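Local coordinates for phosphatidylinositol transfer protein SFH5 (Saccharomyces cerevisiae, PDB 6W32) that transfers phosphatidylinositol between membranes, regulates phosphatidylinositol 4,5-bisphosphate at the plasma membrane and binds heme b, at residues F99-A105 with V155-G160; N111-V117 with L141-L147; D123-D127 with L260-P264. All blocks are in the same frame, centred on the assembly; numbering follows the deposited sequence.

Contact 1. Residues F99-A105 with V155-G160; sequences FNPLSCA and VRYRIG. With HEM (protoporphyrin IX containing Fe), chain D.
Heme O2A, a propionate oxygen, is gripped by two nitrogens of Arg158: Arg158 NE donates to it at 3.0 Å and Arg158 NH2 donates to that same heme O2A at 3.2 Å, so the propionate is held at the guanidinium edge.

On another side of the same helix, Arg156 meets segment 99-105. Its NE is held by a salt bridge to Glu108 OE1, while Cys104 SG packs over a face of the guanidinium group. The same guanidinium face rests on the ring of Phe99, with the planes only 15° apart and Arg156 CZ 4.2 Å from the ring centroid. This is a cation-pi stack in which NH2 stands above the middle of the ring. The arginine reaches it by bending at chi3 (90°), which lays its flat end along the ring. A planar cation suits this place, since it can lie on an aromatic face while NE pairs with Glu108.

Beside the stack, Ile159 points across the interface and sets CG2 4.1 Å from Pro101 CB, while its CG1 meets Phe99 CZ obliquely. Farther along, Gly160 brings bare backbone to the crossing, with its CA 3.8 Å from Cys104 O. Asn100 suits the start of helix 101-106: its OD1 caps Ser103 N, though weakly, and its ND2 is bonded to Gln298.

The short segments 101-105 and 155-160, parts of helices 101-106 and 151-166, cross at 90° with their axes 7.7 Å apart. Trp95 of helix 82-98 stacks on Phe99, and helix 195-211 packs against Val155.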
# COMPACT_ATOMS: atom_id res chain seq x y z
N PHE A 99 10.89 -4.10 -11.17
CA PHE A 99 10.87 -3.06 -10.15
C PHE A 99 11.46 -3.68 -8.90
O PHE A 99 11.44 -4.91 -8.77
CB PHE A 99 9.42 -2.62 -9.93
CG PHE A 99 9.27 -1.21 -9.47
CD1 PHE A 99 8.82 -0.24 -10.35
CD2 PHE A 99 9.54 -0.88 -8.15
CE1 PHE A 99 8.67 1.05 -9.93
CE2 PHE A 99 9.40 0.41 -7.73
CZ PHE A 99 8.95 1.38 -8.63
N ASN A 100 11.96 -2.93 -7.92
CA ASN A 100 12.27 -3.58 -6.64
C ASN A 100 11.52 -2.91 -5.50
O ASN A 100 12.07 -2.01 -4.84
CB ASN A 100 13.78 -3.59 -6.41
CG ASN A 100 14.21 -4.69 -5.47
OD1 ASN A 100 13.45 -5.14 -4.61
ND2 ASN A 100 15.46 -5.13 -5.63
N PRO A 101 10.28 -3.30 -5.20
CA PRO A 101 9.55 -2.56 -4.15
C PRO A 101 10.23 -2.67 -2.79
O PRO A 101 10.33 -1.65 -2.09
CB PRO A 101 8.15 -3.20 -4.13
CG PRO A 101 8.19 -4.33 -5.15
CD PRO A 101 9.63 -4.56 -5.57
N LEU A 102 10.72 -3.85 -2.41
CA LEU A 102 11.40 -3.96 -1.12
C LEU A 102 12.54 -2.97 -1.04
O LEU A 102 12.77 -2.36 0.01
CB LEU A 102 11.93 -5.37 -0.91
CG LEU A 102 10.98 -6.43 -0.38
CD1 LEU A 102 11.78 -7.59 0.21
CD2 LEU A 102 10.04 -5.81 0.64
N SER A 103 13.27 -2.79 -2.15
CA SER A 103 14.47 -1.96 -2.13
C SER A 103 14.12 -0.47 -2.08
O SER A 103 14.81 0.29 -1.40
CB SER A 103 15.35 -2.26 -3.34
OG SER A 103 16.05 -1.10 -3.76
N CYS A 104 13.05 -0.06 -2.77
CA CYS A 104 12.51 1.29 -2.61
C CYS A 104 12.31 1.71 -1.15
O CYS A 104 12.53 2.88 -0.80
CB CYS A 104 11.19 1.41 -3.34
SG CYS A 104 11.35 1.53 -5.10
N ALA A 105 11.89 0.79 -0.28
CA ALA A 105 11.66 1.17 1.11
C ALA A 105 12.92 1.13 1.96
O ALA A 105 13.15 2.05 2.76
CB ALA A 105 10.61 0.26 1.76
N VAL A 155 7.81 8.08 -7.84
CA VAL A 155 7.14 6.79 -7.73
C VAL A 155 7.96 5.82 -6.91
O VAL A 155 7.43 4.97 -6.20
CB VAL A 155 6.83 6.21 -9.11
CG1 VAL A 155 6.28 4.81 -8.97
CG2 VAL A 155 5.83 7.06 -9.82
N ARG A 156 9.28 5.91 -6.99
CA ARG A 156 10.07 5.00 -6.18
C ARG A 156 10.01 5.41 -4.71
O ARG A 156 9.91 4.54 -3.83
CB ARG A 156 11.50 4.94 -6.68
CG ARG A 156 11.67 4.18 -7.96
CD ARG A 156 13.13 3.65 -8.06
NE ARG A 156 13.31 2.32 -7.46
CZ ARG A 156 13.01 1.21 -8.12
NH1 ARG A 156 13.16 0.02 -7.55
NH2 ARG A 156 12.54 1.31 -9.38
N TYR A 157 10.01 6.71 -4.43
CA TYR A 157 9.81 7.18 -3.06
C TYR A 157 8.52 6.61 -2.47
O TYR A 157 8.55 5.94 -1.43
CB TYR A 157 9.76 8.71 -3.03
CG TYR A 157 9.10 9.18 -1.78
CD1 TYR A 157 9.72 9.03 -0.55
CD2 TYR A 157 7.83 9.72 -1.81
CE1 TYR A 157 9.10 9.43 0.61
CE2 TYR A 157 7.19 10.12 -0.65
CZ TYR A 157 7.83 9.97 0.56
OH TYR A 157 7.20 10.37 1.70
N ARG A 158 7.38 6.83 -3.16
CA ARG A 158 6.05 6.50 -2.64
C ARG A 158 5.83 4.99 -2.52
O ARG A 158 5.28 4.53 -1.51
CB ARG A 158 4.97 7.09 -3.53
CG ARG A 158 3.56 6.73 -3.03
CD ARG A 158 2.93 7.76 -2.05
NE ARG A 158 1.59 7.31 -1.68
CZ ARG A 158 1.37 6.44 -0.71
NH1 ARG A 158 2.41 5.99 -0.01
NH2 ARG A 158 0.15 6.01 -0.42
N ILE A 159 6.19 4.21 -3.53
CA ILE A 159 6.16 2.77 -3.31
C ILE A 159 6.94 2.41 -2.06
O ILE A 159 6.64 1.43 -1.38
CB ILE A 159 6.69 2.00 -4.54
CG1 ILE A 159 6.01 2.49 -5.81
CG2 ILE A 159 6.40 0.54 -4.37
CD1 ILE A 159 4.48 2.46 -5.78
N GLY A 160 7.98 3.19 -1.75
CA GLY A 160 8.73 2.91 -0.54
C GLY A 160 7.87 3.10 0.69
O GLY A 160 7.93 2.29 1.63
CHA HEM D . -4.09 10.33 -5.77
CHB HEM D . -0.77 13.78 -5.53
CHC HEM D . -4.29 17.09 -5.22
CHD HEM D . -7.63 13.55 -4.97
C1A HEM D . -2.90 11.00 -5.72
C2A HEM D . -1.63 10.35 -5.87
C3A HEM D . -0.67 11.30 -5.84
C4A HEM D . -1.36 12.56 -5.64
CMA HEM D . 0.87 11.19 -5.94
CAA HEM D . -1.59 8.83 -6.11
CBA HEM D . -1.13 7.93 -4.99
CGA HEM D . -0.89 8.55 -3.66
O1A HEM D . 0.17 9.25 -3.62
O2A HEM D . -1.18 7.73 -2.73
C1B HEM D . -1.43 14.98 -5.48
C2B HEM D . -0.79 16.26 -5.50
C3B HEM D . -1.75 17.19 -5.42
C4B HEM D . -3.04 16.51 -5.35
CMB HEM D . 0.74 16.45 -5.59
CAB HEM D . -1.54 18.72 -5.38
CBB HEM D . -2.18 19.53 -6.20
C1C HEM D . -5.51 16.47 -5.11
C2C HEM D . -6.86 17.07 -4.96
C3C HEM D . -7.77 16.08 -4.90
C4C HEM D . -7.06 14.81 -4.99
CMC HEM D . -7.17 18.59 -4.89
CAC HEM D . -9.31 16.24 -4.73
CBC HEM D . -10.01 15.45 -3.88
C1D HEM D . -7.01 12.36 -5.21
C2D HEM D . -7.65 11.07 -5.37
C3D HEM D . -6.51 10.09 -5.65
C4D HEM D . -5.32 10.87 -5.62
CMD HEM D . -9.14 10.72 -5.29
CAD HEM D . -6.51 8.57 -5.87
CBD HEM D . -5.92 7.94 -4.60
CGD HEM D . -6.01 6.44 -4.72
O1D HEM D . -5.43 5.73 -3.84
O2D HEM D . -6.44 5.98 -5.83
NA HEM D . -2.71 12.34 -5.60
NB HEM D . -2.79 15.16 -5.39
NC HEM D . -5.72 15.13 -5.13
ND HEM D . -5.62 12.20 -5.39
FE HEM D . -4.21 13.71 -5.27

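Contact 2. Residues N111-V117 with L141-L147; sequences NTELQNV and LVKKKEL
Glu113 and Lys144 form the polar first shell: Lys144 NZ donates to Glu113 OE1 at 2.7 Å in a salt bridge, and Glu113 OE1 receives it on its anti lone pair, the one turned away from the other carboxylate oxygen. The lysine is extended beyond CG, a shape that carries its ammonium group across from the loop 141-147 and brings its CD alongside the same oxygen. Beside this bridge, Leu147 drives CD2 to within 3.5 Å of Glu113 CG and 3.8 Å of Leu114 CG. The aliphatic part of the glutamate therefore packs on leucine while its carboxylate takes the lysine.

Deeper down the contact is wholly hydrocarbon. Leu141 and Val117 meet tip to tip, Leu141 CD1 fitting against both methyls of the valine, and Leu141 CD2 touches Leu114 CD2 at 3.6 Å. Branched residues suit this layer because they fill it with methyl groups and ask for no polar partner.

Asn111 touches Leu147 CD2 through its amide, with OD1 3.7 Å away, and also sits at the N-cap of helix 112-115. Its CG is anti to the backbone N (chi1 -176°), which brings OD1 round to Glu113 N in a weak capping bond of 3.0 Å. Val117 is fixed by backbone bonding with Leu137, while Phe154 and Tyr157 of helix 151-166 pack against Leu114. The side chain of Leu141 comes within about 6 Å of the heme, consistent with a layer close to the cofactor pocket.

Glu146 OE2 stands 3.9 Å from Glu113 OE2. Lys144 probably offsets this repulsion and favours the charged form of Glu113, with any effect of Glu146 modest.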
# COMPACT_ATOMS: atom_id res chain seq x y z
N ASN A 111 14.90 11.90 -2.18
CA ASN A 111 14.96 13.34 -1.98
C ASN A 111 14.43 13.70 -0.59
O ASN A 111 13.43 13.15 -0.12
CB ASN A 111 14.16 14.05 -3.08
CG ASN A 111 14.24 15.57 -2.99
OD1 ASN A 111 13.84 16.15 -1.99
ND2 ASN A 111 14.78 16.21 -4.03
N THR A 112 15.16 14.59 0.09
CA THR A 112 14.92 14.81 1.52
C THR A 112 13.58 15.50 1.78
O THR A 112 12.83 15.09 2.68
CB THR A 112 16.09 15.59 2.11
OG1 THR A 112 16.40 16.70 1.26
CG2 THR A 112 17.32 14.69 2.23
N GLU A 113 13.23 16.50 0.97
CA GLU A 113 11.94 17.15 1.20
C GLU A 113 10.77 16.19 0.98
O GLU A 113 9.65 16.49 1.40
CB GLU A 113 11.78 18.42 0.34
CG GLU A 113 11.99 18.27 -1.17
CD GLU A 113 12.75 19.46 -1.83
OE1 GLU A 113 12.69 20.58 -1.27
OE2 GLU A 113 13.41 19.29 -2.89
N LEU A 114 11.01 15.02 0.37
CA LEU A 114 9.97 14.02 0.19
C LEU A 114 9.75 13.21 1.46
O LEU A 114 8.61 13.05 1.91
CB LEU A 114 10.31 13.11 -0.99
CG LEU A 114 9.75 13.62 -2.31
CD1 LEU A 114 9.88 12.59 -3.37
CD2 LEU A 114 8.27 13.99 -2.14
N GLN A 115 10.84 12.73 2.08
CA GLN A 115 10.69 11.96 3.32
C GLN A 115 9.88 12.72 4.36
O GLN A 115 9.09 12.12 5.10
CB GLN A 115 12.07 11.60 3.90
CG GLN A 115 12.96 10.91 2.88
CD GLN A 115 14.45 10.94 3.24
OE1 GLN A 115 14.87 11.59 4.22
NE2 GLN A 115 15.27 10.24 2.43
N ASN A 116 10.02 14.04 4.39
CA ASN A 116 9.33 14.85 5.37
C ASN A 116 7.84 14.92 5.15
O ASN A 116 7.12 15.38 6.05
CB ASN A 116 9.88 16.28 5.37
CG ASN A 116 11.17 16.41 6.15
OD1 ASN A 116 11.58 15.49 6.87
ND2 ASN A 116 11.81 17.56 6.00
N VAL A 117 7.34 14.52 3.98
CA VAL A 117 5.90 14.57 3.77
C VAL A 117 5.30 13.18 3.70
O VAL A 117 4.14 13.04 3.30
CB VAL A 117 5.50 15.39 2.54
CG1 VAL A 117 5.62 16.85 2.87
CG2 VAL A 117 6.38 15.05 1.39
N LEU A 141 3.77 20.45 -0.67
CA LEU A 141 4.63 20.41 -1.85
C LEU A 141 4.11 21.24 -3.03
O LEU A 141 4.66 21.10 -4.13
CB LEU A 141 4.84 18.97 -2.31
CG LEU A 141 5.69 18.01 -1.49
CD1 LEU A 141 4.86 17.55 -0.36
CD2 LEU A 141 6.07 16.83 -2.36
N VAL A 142 3.08 22.07 -2.85
CA VAL A 142 2.72 23.04 -3.89
C VAL A 142 3.80 24.11 -4.03
O VAL A 142 3.89 24.78 -5.06
CB VAL A 142 1.33 23.68 -3.57
CG1 VAL A 142 1.45 24.82 -2.53
CG2 VAL A 142 0.58 24.12 -4.86
N LYS A 143 4.60 24.29 -2.97
CA LYS A 143 5.82 25.09 -3.05
C LYS A 143 6.76 24.61 -4.15
O LYS A 143 7.42 25.42 -4.81
CB LYS A 143 6.58 25.02 -1.71
CG LYS A 143 5.77 25.12 -0.41
CD LYS A 143 4.71 26.22 -0.39
CE LYS A 143 4.42 26.62 1.06
NZ LYS A 143 4.39 25.44 1.98
N LYS A 144 6.88 23.30 -4.31
CA LYS A 144 8.06 22.68 -4.92
C LYS A 144 7.60 21.75 -6.02
O LYS A 144 7.53 20.55 -5.81
CB LYS A 144 8.86 21.92 -3.89
CG LYS A 144 8.73 22.43 -2.44
CD LYS A 144 9.99 22.09 -1.69
CE LYS A 144 9.99 22.48 -0.22
NZ LYS A 144 11.31 22.12 0.41
N LYS A 145 7.35 22.28 -7.21
CA LYS A 145 6.92 21.47 -8.34
C LYS A 145 8.07 21.05 -9.23
O LYS A 145 7.90 20.94 -10.45
CB LYS A 145 5.85 22.21 -9.15
CG LYS A 145 4.78 22.85 -8.27
CD LYS A 145 3.36 22.61 -8.81
CE LYS A 145 2.36 23.30 -7.92
NZ LYS A 145 1.11 22.51 -7.72
N GLU A 146 9.25 20.81 -8.65
CA GLU A 146 10.34 20.11 -9.32
C GLU A 146 10.43 18.64 -8.91
O GLU A 146 10.91 17.82 -9.70
CB GLU A 146 11.68 20.80 -9.04
CG GLU A 146 12.18 20.69 -7.59
CD GLU A 146 11.71 21.83 -6.69
OE1 GLU A 146 10.99 22.75 -7.18
OE2 GLU A 146 12.07 21.81 -5.49
N LEU A 147 9.96 18.30 -7.71
CA LEU A 147 9.82 16.91 -7.31
C LEU A 147 8.97 16.11 -8.28
O LEU A 147 9.05 14.88 -8.29
CB LEU A 147 9.19 16.81 -5.92
CG LEU A 147 9.93 17.62 -4.85
CD1 LEU A 147 8.95 18.27 -3.89
CD2 LEU A 147 10.92 16.73 -4.11

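Contact 3. Residues D123-D127 with L260-P264; sequences DANGD and LKDCP
Asp123 and Asp262 face each other from two type I beta turns of the CRAL-TRIO domain, one spanning Asp123 to Gly126 and the other Leu260 to Cys263. Their side chains cross at about a right angle, with the carboxylate planes 51° apart. In the model Asp123 OD2 lies 2.9 Å from Asp262 OD2. Both atoms are acceptors, so at this resolution the exact spacing is doubtful, but the two groups are clearly close. Such a pair would be repulsive if both were ionised, and one of them may hold a proton part of the time. Lys271, whose side chain touches Asp262, could ease the local negative charge.

This is the more closely packed half of the contact, and neighbours outside it hold the two turns. Leu260 points away from the opposing loop, and both it and Cys263 pack on Trp135 of strand 132-136, apolar residues suited to the protein interior. Asp262 O receives Gln280 NE2, and backbone bonding with Lys131 ties Asp123 to the hairpin that carries it.

The outer half is looser. Lys261, exposed at the surface, swings over the hairpin loop toward Asp127, yet Lys261 NZ stays 3.8 Å from Asp127 OD1, a long salt bridge. The lysine bends at chi3 (37°), and it is its CE that lies closest to the carboxylate, 3.2 Å from Asp127 OD2. A long, flexible side chain suits such a position, where its reach gives a long-range attraction, not a close bond.

Aspartate is well chosen to open the hairpin turn, because its short side chain can fold back on the backbone as an Asx turn: Asp123 OD1 accepts from Asn125 N at 3.1 Å, the donor standing 63° out of the carboxylate plane.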
# COMPACT_ATOMS: atom_id res chain seq x y z
N ASP A 123 -1.51 2.25 15.54
CA ASP A 123 -2.31 2.40 16.76
C ASP A 123 -2.77 1.00 17.16
O ASP A 123 -3.78 0.49 16.65
CB ASP A 123 -3.49 3.33 16.54
CG ASP A 123 -4.50 3.28 17.67
OD1 ASP A 123 -4.14 2.89 18.81
OD2 ASP A 123 -5.67 3.66 17.44
N ALA A 124 -2.01 0.38 18.07
CA ALA A 124 -2.26 -1.00 18.45
C ALA A 124 -3.71 -1.22 18.87
O ALA A 124 -4.24 -2.33 18.72
CB ALA A 124 -1.33 -1.41 19.58
N ASN A 125 -4.37 -0.18 19.37
CA ASN A 125 -5.73 -0.29 19.85
C ASN A 125 -6.68 0.56 19.03
O ASN A 125 -7.55 1.25 19.56
CB ASN A 125 -5.83 0.06 21.33
CG ASN A 125 -6.62 -0.99 22.10
OD1 ASN A 125 -7.84 -1.13 21.90
ND2 ASN A 125 -5.92 -1.77 22.92
N GLY A 126 -6.51 0.52 17.71
CA GLY A 126 -7.35 1.27 16.81
C GLY A 126 -8.43 0.40 16.22
O GLY A 126 -8.41 -0.81 16.38
N ASP A 127 -9.36 1.04 15.53
CA ASP A 127 -10.46 0.29 14.94
C ASP A 127 -9.94 -0.66 13.86
O ASP A 127 -8.82 -0.50 13.37
CB ASP A 127 -11.50 1.26 14.36
CG ASP A 127 -12.22 2.10 15.44
OD1 ASP A 127 -12.72 1.54 16.44
OD2 ASP A 127 -12.27 3.34 15.27
N LEU A 260 -10.65 8.44 12.31
CA LEU A 260 -9.48 7.79 12.92
C LEU A 260 -9.46 8.14 14.39
O LEU A 260 -9.08 9.26 14.75
CB LEU A 260 -8.17 8.22 12.28
CG LEU A 260 -7.91 7.99 10.80
CD1 LEU A 260 -6.49 8.39 10.51
CD2 LEU A 260 -8.21 6.57 10.42
N LYS A 261 -9.82 7.18 15.25
CA LYS A 261 -10.07 7.55 16.64
C LYS A 261 -8.82 8.14 17.29
O LYS A 261 -8.91 9.19 17.94
CB LYS A 261 -10.66 6.37 17.43
CG LYS A 261 -9.79 5.21 17.85
CD LYS A 261 -10.59 4.24 18.80
CE LYS A 261 -12.09 4.11 18.37
NZ LYS A 261 -13.13 3.77 19.45
N ASP A 262 -7.64 7.57 17.04
CA ASP A 262 -6.44 7.98 17.78
C ASP A 262 -5.44 8.80 16.97
O ASP A 262 -4.26 8.85 17.32
CB ASP A 262 -5.76 6.76 18.37
CG ASP A 262 -6.53 6.23 19.53
OD1 ASP A 262 -7.34 7.02 20.05
OD2 ASP A 262 -6.34 5.05 19.90
N CYS A 263 -5.88 9.50 15.94
CA CYS A 263 -5.01 10.42 15.24
C CYS A 263 -4.78 11.66 16.10
O CYS A 263 -5.46 11.88 17.09
CB CYS A 263 -5.62 10.76 13.90
SG CYS A 263 -6.87 11.96 14.02
N PRO A 264 -3.80 12.50 15.77
CA PRO A 264 -3.47 13.59 16.70
C PRO A 264 -4.62 14.57 16.86
O PRO A 264 -5.35 14.86 15.91
CB PRO A 264 -2.23 14.24 16.06
CG PRO A 264 -2.29 13.87 14.64
CD PRO A 264 -2.91 12.52 14.59

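From the N terminus the chain leaves helix 82-98, enters contact 1 at 99-105 and passes almost at once into contact 2 at 111-117. It then runs along strand 118-122 to the hairpin of contact 3. Returning along strand 132-136, it closes contact 2 at 141-147 and contact 1 at 155-160, so contact 2 is nested within contact 1. Tyr157 OH joins the two through a probable hydrogen bond to Leu114 O. Contact 3 closes only at 260-264 and so crosses both others. Contact 1 joins two helices, and contact 2 a short helix to the loop before helix 151-166; contact 3, about 26 Å from contact 1 between centres, joins the loop between strands 118-122 and 132-136 to the one after strand 247-250.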